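Long-range contact in nucleoside diphosphate kinase (Pyrobaculum aerophilum, PDB 1XQI), which probably transfers the gamma phosphate of ATP to nucleoside diphosphates by a ping-pong mechanism through a phosphorylated active-site intermediate, with magnesium as cofactor: residues Glu16-Ile21 and His172-Pro177. The protein carries 6 engineered substitutions. Residues are numbered along the deposited sequence; the frame is centred on the assembly and turned at random.
Sequences EKTLLI and HASDSP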
loop_
_atom_site.group_PDB
_atom_site.type_symbol
_atom_site.label_atom_id
_atom_site.label_comp_id
_atom_site.label_asym_id
_atom_site.label_seq_id
_atom_site.Cartn_x
_atom_site.Cartn_y
_atom_site.Cartn_z
ATOM N N GLU A 16 -0.951 18.229 -10.034
ATOM C CA GLU A 16 -0.634 17.122 -10.948
ATOM C C GLU A 16 -0.390 15.783 -10.211
ATOM O O GLU A 16 0.057 15.759 -9.065
ATOM C CB GLU A 16 0.578 17.559 -11.802
ATOM C CG GLU A 16 1.356 16.469 -12.506
ATOM C CD GLU A 16 2.412 17.003 -13.496
ATOM O OE1 GLU A 16 2.234 18.111 -14.049
ATOM O OE2 GLU A 16 3.439 16.313 -13.735
ATOM N N LYS A 17 -0.716 14.678 -10.868
ATOM C CA LYS A 17 -0.705 13.354 -10.273
ATOM C C LYS A 17 -0.001 12.445 -11.231
ATOM O O LYS A 17 0.041 12.712 -12.435
ATOM C CB LYS A 17 -2.125 12.820 -10.157
ATOM C CG LYS A 17 -2.836 13.217 -8.939
ATOM C CD LYS A 17 -4.203 12.585 -8.859
ATOM C CE LYS A 17 -5.287 13.622 -9.017
ATOM N NZ LYS A 17 -5.623 13.745 -10.432
ATOM N N THR A 18 0.494 11.323 -10.756
ATOM C CA THR A 18 1.087 10.368 -11.682
ATOM C C THR A 18 0.869 8.956 -11.177
ATOM O O THR A 18 0.588 8.759 -10.005
ATOM C CB THR A 18 2.594 10.659 -11.918
ATOM O OG1 THR A 18 3.084 9.843 -12.993
ATOM C CG2 THR A 18 3.412 10.438 -10.606
ATOM N N LEU A 19 0.984 7.978 -12.062
ATOM C CA LEU A 19 0.753 6.599 -11.683
ATOM C C LEU A 19 2.097 5.884 -11.635
ATOM O O LEU A 19 2.895 5.928 -12.609
ATOM C CB LEU A 19 -0.161 5.946 -12.727
ATOM C CG LEU A 19 -0.790 4.551 -12.584
ATOM C CD1 LEU A 19 0.229 3.459 -12.679
ATOM C CD2 LEU A 19 -1.580 4.454 -11.295
ATOM N N LEU A 20 2.336 5.215 -10.514
ATOM C CA LEU A 20 3.506 4.380 -10.346
ATOM C C LEU A 20 3.092 2.942 -10.026
ATOM O O LEU A 20 2.222 2.720 -9.199
ATOM C CB LEU A 20 4.429 4.961 -9.251
ATOM C CG LEU A 20 5.706 4.117 -9.159
ATOM C CD1 LEU A 20 6.971 4.731 -9.837
ATOM C CD2 LEU A 20 5.919 3.738 -7.714
ATOM N N ILE A 21 3.724 1.968 -10.681
ATOM C CA ILE A 21 3.475 0.531 -10.410
ATOM C C ILE A 21 4.748 -0.139 -9.933
ATOM O O ILE A 21 5.762 -0.092 -10.633
ATOM C CB ILE A 21 3.042 -0.238 -11.675
ATOM C CG1 ILE A 21 1.879 0.507 -12.357
ATOM C CG2 ILE A 21 2.705 -1.716 -11.314
ATOM C CD1 ILE A 21 1.364 -0.139 -13.613
ATOM N N HIS A 172 6.954 1.048 -13.299
ATOM C CA HIS A 172 6.430 1.811 -14.421
ATOM C C HIS A 172 5.905 3.144 -13.904
ATOM O O HIS A 172 5.125 3.172 -12.938
ATOM C CB HIS A 172 5.257 1.080 -15.079
ATOM C CG HIS A 172 4.396 1.973 -15.923
ATOM N ND1 HIS A 172 4.632 2.182 -17.262
ATOM C CD2 HIS A 172 3.310 2.728 -15.611
ATOM C CE1 HIS A 172 3.730 3.019 -17.746
ATOM N NE2 HIS A 172 2.914 3.363 -16.768
ATOM N N ALA A 173 6.319 4.224 -14.546
ATOM C CA ALA A 173 5.899 5.571 -14.221
ATOM C C ALA A 173 5.258 6.197 -15.458
ATOM O O ALA A 173 5.759 5.988 -16.588
ATOM C CB ALA A 173 7.082 6.428 -13.761
ATOM N N SER A 174 4.169 6.965 -15.257
ATOM C CA SER A 174 3.557 7.651 -16.362
ATOM C C SER A 174 4.618 8.554 -16.960
ATOM O O SER A 174 5.437 9.135 -16.235
ATOM C CB SER A 174 2.335 8.455 -15.945
ATOM O OG SER A 174 1.339 7.618 -15.369
ATOM N N ASP A 175 4.624 8.622 -18.292
ATOM C CA ASP A 175 5.678 9.313 -19.000
ATOM C C ASP A 175 5.195 10.631 -19.468
ATOM O O ASP A 175 5.916 11.267 -20.197
ATOM C CB ASP A 175 6.234 8.507 -20.201
ATOM C CG ASP A 175 5.273 8.504 -21.425
ATOM O OD1 ASP A 175 5.713 8.038 -22.512
ATOM O OD2 ASP A 175 4.085 8.956 -21.308
ATOM N N SER A 176 3.973 11.012 -19.107
ATOM C CA SER A 176 3.427 12.366 -19.409
ATOM C C SER A 176 2.120 12.561 -18.647
ATOM O O SER A 176 1.459 11.554 -18.382
ATOM C CB SER A 176 3.177 12.564 -20.923
ATOM O OG SER A 176 2.034 11.857 -21.348
ATOM N N PRO A 177 1.726 13.837 -18.306
ATOM C CA PRO A 177 0.412 14.045 -17.618
ATOM C C PRO A 177 -0.745 13.411 -18.387
ATOM O O PRO A 177 -1.622 12.791 -17.792
ATOM C CB PRO A 177 0.232 15.566 -17.592
ATOM C CG PRO A 177 1.358 16.148 -18.420
ATOM C CD PRO A 177 2.438 15.115 -18.527
HETATM O O HOH W 1 5.969 9.738 -13.858
#
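Ile21 and His172 form an antiparallel hydrogen-bonded pair: Ile21 N donates to His172 O (2.9 Å), and His172 N donates back onto a lone pair of Ile21 O (3.1 Å). The carbonyl of His172 also receives a CA-H...O contact from Leu20 CA. Two residues along, past the non-hydrogen-bonded pair Leu20-Ala173, Leu19 O accepts a bond from Ser174 N (3.1 Å) in its carbonyl plane, besides a CA-H...O contact from Ala173 CA. Where strand 171-173 gives way to loop at Ser174, a side chain replaces the backbone acceptor: Ser174 OG, anti to its carbonyl carbon (chi1 -60°), takes a weak bond from Leu19 N (3.3 Å). This pairs strand 17-22 with edge strand 171-173 of the ferredoxin-like sheet of NDP kinases, and the edge strand carries His172, the predicted phosphohistidine. The imidazole shares one face of the sheet with Leu19 and Ile21; Leu19 CD1 lies at the ring edge near its plane, while Ile21 CD1 approaches His172 CD2 obliquely (4.0 Å). Glu183 OE2, from helix 177-187, is hydrogen-bonded to both His172 NE2 and Ser174 OG, so one carboxylate oxygen ties the imidazole to the serine that meets Leu19. On the opposite face Leu20 CD1 touches Ala173 CB. Farther along, a water accepts from Thr18 OG1 (3.0 Å); its doubtfully short approach to Ser174 O would bridge the segments. Ser176 OG caps Glu179 N at the start of helix 177-187.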